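Side-chain contacts in O-methyltransferase family 2 (Planctopirus limnophila, PDB 5I2H), which probably methylates hydroxyl groups of small molecules with S-adenosyl-L-methionine as donor, works as a dimer, and binds the flavone apigenin here: residues G310-E313 / I314-S318; Q68-V71 / T72-A76; L60-S63 / E64-Q68. All coordinates share one frame; numbering follows the deposited sequence.

Contact 1. Residues G310-E313 / I314-S318; sequences GPLE and IALYS. With AGI (5,7-dihydroxy-2-(4-hydroxyphenyl)-4H-chromen-4-one), chain C.
Pro311 and Ile314 run side by side and point the same way at the start of helix 312-324, with Pro311 CG 3.8 Å from Ile314 CG1. Pro311 follows a cis peptide bond and is the N-cap residue. Its carbonyl looks into the first turn, where Ala315 N donates to Pro311 O at 2.9 Å; Ile314 N gives the same oxygen a weak second bond. The tight part lies around Ala315 and Leu316. Ala315 CB rests 3.6 Å from Leu312 O, and Thr72 and Ala76 of helix 64-76 pack against it. Leu316 leans back over the preceding turn, bringing its CG to 3.4 Å from Leu312 O and 4.0 Å from Leu312 CD1. Leu312 also packs on Leu23 of the second subunit. The looser side holds the exposed Pro311 ring and Glu313; His355 touches both Glu313 and Ile314. Tyr317 stays tied to the turn through its N, which donates to Glu313 O at 3.1 Å, but its ring leads away. With its CG opposite the backbone N (chi1 180°), the ring is carried off toward apigenin and meets it at the ring edge. Tyr317 OH is hydrogen-bonded at 2.6 Å to OAC, the 7-hydroxyl of the flavone, although a clash with a neighbouring ligand carbon makes the exact place of the tyrosine hydroxyl doubtful. Arg168 bonds to both Tyr317 and the ligand. The first turn thus secures the helix by backbone bonds and apolar packing, while Tyr317, one turn further along, presents its phenol to the 7-hydroxyl end of the flavone.

Contact 2. Residues Q68-V71 / T72-A76; sequences QVLV and TGLCA
Gln68 and Thr72 start a run of i to i+4 contacts along the alpha helix 64-76 of the dimerisation domain, a family related to helix-turn-helix folds. Thr72 comes first: its N donates to Gln68 O at 2.8 Å, and its OG1, set beside its own backbone N (chi1 -67°), is turned back toward the Gln68 side. A water donates to Thr72 OG1 at 2.9 Å and also to Gln68 OE1, though this second leg, at 2.5 Å, is short for a water bond and less sure. Both side chains have further partners: Thr72 OG1 bonds to Leu308 O, and Gln68 NE2 to Glu64. Gly73 contributes backbone alone, its N bonding to Val69 O at 3.0 Å. At Leu74 the contact becomes apolar. Its CG lies 3.3 Å from Leu70 O, and the two leucine side chains cross at a slant, Leu74 CD1 coming to 3.7 Å from Leu70 CD2; both pack on Leu32 and Ser36 of helix 26-39. Cys75 follows on another face, bonding through N to Val71 O at 2.8 Å and facing strand 80-82, where Leu80 and Lys82 touch it. Ala76 closes the helix, its N bonding to Thr72 O. Toward helix 312-324, Val69 packs on Leu319 and Phe322, while loop residues such as Leu308 add to the surroundings. On the strand side, Cys75 SG stands 3.9 Å from Val71 CG1.

Contact 3. Residues L60-S63 / E64-Q68; sequences LVLS and ERATQ
Between the Schellman motif at Val61, just after helix 53-60, and helix 64-76 the chain turns at Ser63, whose O accepts from Thr67 N at 2.9 Å. Thr67 OG1 donates to the same Ser63 O at 2.8 Å. The two donors reach it from opposite faces of the carbonyl plane, so this one oxygen is held from both sides by Thr67. Ser63 is the N-cap. Its OG, tucked between the backbone N and the carbonyl carbon (chi1 67°), swings over the helix end and accepts from Ala66 N at 3.0 Å, nearly straight at 164°. The same OG bonds to Asp129, which also forms a salt bridge with Arg65, and Arg65 NH1 continues to the carbonyls of Thr325 and Gly327. Beside the cap, Leu62 CB makes an apolar contact with the methyl CB of Ala66 at 4.1 Å and packs closely on Thr67 OG1, 3.3 Å away. On another flank, Glu64 OE2 receives Gln68 NE2 at 2.9 Å. The amide nitrogen stands 43° out of the carboxylate plane, whereas the oxygen lies close to the plane of the Gln68 amide. Arg277, the second partner of OE2, and Gln68 NE2 probably favour the negative charge of Glu64, while Asp129, meeting the N-cap hydroxyl and Arg65, is probably stabilised as an anion by the arginine and the positive end of the helix dipole.

Contacts 3 and 2 follow each other on helix 64-76, sharing Gln68, with centres about 11 Å apart; Leu60 CD1 still touches Leu70 CD2 at 4.2 Å. Contact 1 lies on helix 312-324, packed against the far end of that helix: its centre is about 8 Å from that of contact 2, and Leu312 CA comes to 3.6 Å from Ala76 CB. Contacts 1 and 3 do not touch, their nearest atoms being about 7 Å apart. Contact 1 reaches apigenin through Tyr317, whereas the side chains of Arg65 and Val69 lie about 11 and 14 Å from a bound flavone. Contacts 1 and 2 thus join the dimerisation and methyltransferase regions, with only contact 1 reaching the pocket.

Contact 1. Residues G310-E313 / I314-S318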
loop_
_atom_site.group_PDB
_atom_site.type_symbol
_atom_site.label_atom_id
_atom_site.label_comp_id
_atom_site.label_asym_id
_atom_site.label_seq_id
_atom_site.Cartn_x
_atom_site.Cartn_y
_atom_site.Cartn_z
ATOM N N GLY A 310 3.265 -13.731 -8.070
ATOM C CA GLY A 310 2.093 -13.024 -7.602
ATOM C C GLY A 310 1.199 -14.030 -6.895
ATOM O O GLY A 310 1.635 -15.169 -6.600
ATOM N N PRO A 311 -0.041 -13.627 -6.579
ATOM C CA PRO A 311 -0.571 -12.283 -6.831
ATOM C C PRO A 311 -0.001 -11.239 -5.874
ATOM O O PRO A 311 0.603 -11.584 -4.849
ATOM C CB PRO A 311 -2.078 -12.455 -6.613
ATOM C CG PRO A 311 -2.188 -13.638 -5.684
ATOM C CD PRO A 311 -1.008 -14.515 -5.907
ATOM N N LEU A 312 -0.226 -9.973 -6.223
ATOM C CA LEU A 312 0.367 -8.861 -5.485
ATOM C C LEU A 312 0.022 -8.923 -3.997
ATOM O O LEU A 312 0.895 -8.735 -3.138
ATOM C CB LEU A 312 -0.098 -7.525 -6.085
ATOM C CG LEU A 312 0.500 -6.286 -5.394
ATOM C CD1 LEU A 312 2.041 -6.299 -5.455
ATOM C CD2 LEU A 312 -0.067 -4.984 -5.999
ATOM N N GLU A 313 -1.253 -9.139 -3.665
ATOM C CA GLU A 313 -1.596 -9.047 -2.250
ATOM C C GLU A 313 -0.881 -10.134 -1.435
ATOM O O GLU A 313 -0.497 -9.877 -0.280
ATOM C CB GLU A 313 -3.114 -9.084 -2.048
ATOM C CG GLU A 313 -3.789 -10.305 -2.580
ATOM C CD GLU A 313 -4.195 -10.206 -4.073
ATOM O OE1 GLU A 313 -3.697 -9.338 -4.830
ATOM O OE2 GLU A 313 -5.048 -11.034 -4.473
ATOM N N ILE A 314 -0.631 -11.316 -2.032
ATOM C CA ILE A 314 0.076 -12.383 -1.307
ATOM C C ILE A 314 1.571 -12.086 -1.293
ATOM O O ILE A 314 2.257 -12.368 -0.295
ATOM C CB ILE A 314 -0.225 -13.776 -1.905
ATOM C CG1 ILE A 314 -1.733 -14.044 -1.933
ATOM C CG2 ILE A 314 0.474 -14.901 -1.118
ATOM C CD1 ILE A 314 -2.436 -13.720 -0.625
ATOM N N ALA A 315 2.091 -11.469 -2.360
ATOM C CA ALA A 315 3.510 -11.121 -2.378
ATOM C C ALA A 315 3.826 -10.068 -1.309
ATOM O O ALA A 315 4.902 -10.104 -0.677
ATOM C CB ALA A 315 3.900 -10.647 -3.782
ATOM N N LEU A 316 2.903 -9.136 -1.067
ATOM C CA LEU A 316 3.152 -8.147 -0.013
ATOM C C LEU A 316 3.021 -8.772 1.369
ATOM O O LEU A 316 3.826 -8.496 2.263
ATOM C CB LEU A 316 2.214 -6.940 -0.160
ATOM C CG LEU A 316 2.409 -6.143 -1.476
ATOM C CD1 LEU A 316 1.489 -4.908 -1.496
ATOM C CD2 LEU A 316 3.907 -5.703 -1.649
ATOM N N TYR A 317 2.004 -9.608 1.564
ATOM C CA TYR A 317 1.874 -10.334 2.824
ATOM C C TYR A 317 3.103 -11.205 3.072
ATOM O O TYR A 317 3.581 -11.316 4.213
ATOM C CB TYR A 317 0.582 -11.151 2.785
ATOM C CG TYR A 317 0.306 -11.956 4.016
ATOM C CD1 TYR A 317 0.601 -11.465 5.279
ATOM C CD2 TYR A 317 -0.293 -13.192 3.913
ATOM C CE1 TYR A 317 0.318 -12.209 6.413
ATOM C CE2 TYR A 317 -0.577 -13.945 5.040
ATOM C CZ TYR A 317 -0.252 -13.452 6.278
ATOM O OH TYR A 317 -0.554 -14.194 7.393
ATOM N N SER A 318 3.657 -11.796 2.002
ATOM C CA SER A 318 4.888 -12.581 2.124
ATOM C C SER A 318 6.053 -11.750 2.668
ATOM O O SER A 318 6.864 -12.247 3.466
ATOM C CB SER A 318 5.243 -13.171 0.766
ATOM O OG SER A 318 6.201 -14.188 0.948
HETATM C CAG AGI C . 3.423 -10.811 14.471
HETATM C CAE AGI C . 4.001 -9.801 15.235
HETATM C CAM AGI C . 5.124 -10.096 16.003
HETATM O OAB AGI C . 5.678 -9.090 16.742
HETATM C CAF AGI C . 5.666 -11.393 16.010
HETATM C CAH AGI C . 5.085 -12.407 15.239
HETATM C CAP AGI C . 3.959 -12.104 14.472
HETATM C CAQ AGI C . 3.246 -13.085 13.610
HETATM O OAL AGI C . 2.355 -12.486 12.750
HETATM C CAJ AGI C . 3.436 -14.479 13.647
HETATM C CAR AGI C . 2.702 -15.305 12.775
HETATM O OAA AGI C . 2.844 -16.552 12.808
HETATM C CAT AGI C . 1.715 -14.669 11.824
HETATM C CAS AGI C . 1.593 -13.193 11.863
HETATM C CAK AGI C . 0.721 -12.524 11.022
HETATM C CAN AGI C . -0.055 -13.237 10.129
HETATM O OAC AGI C . -0.902 -12.528 9.348
HETATM C CAI AGI C . -0.001 -14.636 10.039
HETATM C CAO AGI C . 0.843 -15.390 10.838
HETATM O OAD AGI C . 0.845 -16.728 10.694
#

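Contact 2. Residues Q68-V71 / T72-A76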
loop_
_atom_site.group_PDB
_atom_site.type_symbol
_atom_site.label_atom_id
_atom_site.label_comp_id
_atom_site.label_asym_id
_atom_site.label_seq_id
_atom_site.Cartn_x
_atom_site.Cartn_y
_atom_site.Cartn_z
ATOM N N GLN A 68 14.067 -14.641 -3.020
ATOM C CA GLN A 68 12.745 -15.051 -3.486
ATOM C C GLN A 68 11.696 -14.018 -3.121
ATOM O O GLN A 68 10.851 -13.685 -3.955
ATOM C CB GLN A 68 12.313 -16.412 -2.931
ATOM C CG GLN A 68 13.064 -17.621 -3.419
ATOM C CD GLN A 68 12.579 -18.170 -4.754
ATOM O OE1 GLN A 68 11.990 -17.465 -5.569
ATOM N NE2 GLN A 68 12.820 -19.461 -4.966
ATOM N N VAL A 69 11.691 -13.529 -1.873
ATOM C CA VAL A 69 10.599 -12.616 -1.531
ATOM C C VAL A 69 10.754 -11.295 -2.297
ATOM O O VAL A 69 9.756 -10.674 -2.678
ATOM C CB VAL A 69 10.449 -12.369 -0.010
ATOM C CG1 VAL A 69 10.330 -13.700 0.747
ATOM C CG2 VAL A 69 11.564 -11.549 0.572
ATOM N N LEU A 70 11.994 -10.862 -2.542
ATOM C CA LEU A 70 12.241 -9.634 -3.293
ATOM C C LEU A 70 11.801 -9.803 -4.739
ATOM O O LEU A 70 11.092 -8.947 -5.289
ATOM C CB LEU A 70 13.730 -9.269 -3.200
ATOM C CG LEU A 70 14.120 -8.008 -3.978
ATOM C CD1 LEU A 70 15.150 -7.152 -3.233
ATOM C CD2 LEU A 70 14.702 -8.402 -5.302
ATOM N N VAL A 71 12.197 -10.917 -5.363
ATOM C CA VAL A 71 11.846 -11.141 -6.762
ATOM C C VAL A 71 10.345 -11.314 -6.915
ATOM O O VAL A 71 9.731 -10.758 -7.844
ATOM C CB VAL A 71 12.619 -12.345 -7.331
ATOM C CG1 VAL A 71 11.995 -12.809 -8.670
ATOM C CG2 VAL A 71 14.090 -11.979 -7.512
ATOM N N THR A 72 9.726 -12.104 -6.029
ATOM C CA THR A 72 8.281 -12.281 -6.095
ATOM C C THR A 72 7.548 -10.952 -5.944
ATOM O O THR A 72 6.597 -10.668 -6.691
ATOM C CB THR A 72 7.838 -13.290 -5.027
ATOM O OG1 THR A 72 8.372 -14.568 -5.389
ATOM C CG2 THR A 72 6.313 -13.385 -4.895
ATOM N N GLY A 73 7.977 -10.112 -5.004
ATOM C CA GLY A 73 7.317 -8.816 -4.841
ATOM C C GLY A 73 7.429 -7.943 -6.083
ATOM O O GLY A 73 6.448 -7.320 -6.536
ATOM N N LEU A 74 8.628 -7.881 -6.659
ATOM C CA LEU A 74 8.810 -7.018 -7.815
ATOM C C LEU A 74 8.134 -7.597 -9.053
ATOM O O LEU A 74 7.618 -6.834 -9.873
ATOM C CB LEU A 74 10.309 -6.766 -8.078
ATOM C CG LEU A 74 11.034 -6.040 -6.933
ATOM C CD1 LEU A 74 12.556 -6.013 -7.171
ATOM C CD2 LEU A 74 10.466 -4.630 -6.698
ATOM N N CYS A 75 8.100 -8.932 -9.197
ATOM C CA CYS A 75 7.312 -9.522 -10.270
ATOM C C CYS A 75 5.842 -9.169 -10.123
ATOM O O CYS A 75 5.163 -8.843 -11.114
ATOM C CB CYS A 75 7.466 -11.047 -10.269
ATOM S SG CYS A 75 9.061 -11.652 -10.940
ATOM N N ALA A 76 5.324 -9.238 -8.879
ATOM C CA ALA A 76 3.911 -9.000 -8.656
ATOM C C ALA A 76 3.530 -7.555 -8.957
ATOM O O ALA A 76 2.375 -7.298 -9.316
ATOM C CB ALA A 76 3.536 -9.364 -7.217
HETATM O O HOH W 1 10.684 -15.662 -6.650
#

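Contact 3. Residues L60-S63 / E64-Q68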
loop_
_atom_site.group_PDB
_atom_site.type_symbol
_atom_site.label_atom_id
_atom_site.label_comp_id
_atom_site.label_asym_id
_atom_site.label_seq_id
_atom_site.Cartn_x
_atom_site.Cartn_y
_atom_site.Cartn_z
ATOM N N LEU A 60 23.294 -9.791 -5.544
ATOM C CA LEU A 60 22.722 -8.981 -4.484
ATOM C C LEU A 60 23.269 -9.344 -3.114
ATOM O O LEU A 60 22.980 -8.629 -2.148
ATOM C CB LEU A 60 21.195 -9.129 -4.465
ATOM C CG LEU A 60 20.422 -8.653 -5.705
ATOM C CD1 LEU A 60 18.916 -8.842 -5.534
ATOM C CD2 LEU A 60 20.744 -7.182 -5.990
ATOM N N VAL A 61 24.024 -10.441 -3.016
ATOM C CA VAL A 61 24.539 -11.027 -1.776
ATOM C C VAL A 61 23.398 -11.195 -0.768
ATOM O O VAL A 61 23.415 -10.646 0.341
ATOM C CB VAL A 61 25.767 -10.243 -1.232
ATOM C CG1 VAL A 61 26.793 -10.114 -2.321
ATOM C CG2 VAL A 61 25.478 -8.836 -0.717
ATOM N N LEU A 62 22.414 -12.012 -1.144
ATOM C CA LEU A 62 21.234 -12.273 -0.331
ATOM C C LEU A 62 21.002 -13.773 -0.228
ATOM O O LEU A 62 21.409 -14.548 -1.101
ATOM C CB LEU A 62 19.966 -11.594 -0.914
ATOM C CG LEU A 62 19.862 -10.067 -0.977
ATOM C CD1 LEU A 62 18.548 -9.648 -1.674
ATOM C CD2 LEU A 62 19.941 -9.451 0.417
ATOM N N SER A 63 20.332 -14.176 0.844
ATOM C CA SER A 63 19.910 -15.563 0.981
ATOM C C SER A 63 18.913 -15.920 -0.113
ATOM O O SER A 63 18.345 -15.047 -0.775
ATOM C CB SER A 63 19.280 -15.804 2.356
ATOM O OG SER A 63 18.052 -15.087 2.490
ATOM N N GLU A 64 18.716 -17.229 -0.296
ATOM C CA GLU A 64 17.674 -17.714 -1.193
ATOM C C GLU A 64 16.322 -17.163 -0.797
ATOM O O GLU A 64 15.553 -16.716 -1.655
ATOM C CB GLU A 64 17.618 -19.244 -1.185
ATOM C CG GLU A 64 16.803 -19.866 -2.358
ATOM C CD GLU A 64 15.308 -20.228 -2.046
ATOM O OE1 GLU A 64 14.845 -20.128 -0.870
ATOM O OE2 GLU A 64 14.592 -20.633 -3.011
ATOM N N ARG A 65 16.012 -17.180 0.498
ATOM C CA ARG A 65 14.698 -16.714 0.928
ATOM C C ARG A 65 14.549 -15.225 0.651
ATOM O O ARG A 65 13.529 -14.785 0.097
ATOM C CB ARG A 65 14.480 -17.010 2.419
ATOM C CG ARG A 65 13.064 -16.589 2.900
ATOM C CD ARG A 65 12.797 -16.953 4.363
ATOM N NE ARG A 65 13.682 -16.252 5.273
ATOM C CZ ARG A 65 13.271 -15.491 6.278
ATOM N NH1 ARG A 65 11.965 -15.303 6.503
ATOM N NH2 ARG A 65 14.175 -14.928 7.075
ATOM N N ALA A 66 15.562 -14.428 1.022
ATOM C CA ALA A 66 15.468 -12.985 0.795
ATOM C C ALA A 66 15.347 -12.683 -0.687
ATOM O O ALA A 66 14.569 -11.801 -1.093
ATOM C CB ALA A 66 16.689 -12.266 1.381
ATOM N N THR A 67 16.094 -13.417 -1.520
ATOM C CA THR A 67 16.012 -13.145 -2.954
ATOM C C THR A 67 14.634 -13.521 -3.498
ATOM O O THR A 67 14.057 -12.773 -4.314
ATOM C CB THR A 67 17.136 -13.861 -3.709
ATOM O OG1 THR A 67 18.402 -13.477 -3.147
ATOM C CG2 THR A 67 17.123 -13.459 -5.187
ATOM N N GLN A 68 14.067 -14.641 -3.020
ATOM C CA GLN A 68 12.745 -15.051 -3.486
ATOM C C GLN A 68 11.696 -14.018 -3.121
ATOM O O GLN A 68 10.851 -13.685 -3.955
ATOM C CB GLN A 68 12.313 -16.412 -2.931
ATOM C CG GLN A 68 13.064 -17.621 -3.419
ATOM C CD GLN A 68 12.579 -18.170 -4.754
ATOM O OE1 GLN A 68 11.990 -17.465 -5.569
ATOM N NE2 GLN A 68 12.820 -19.461 -4.966
#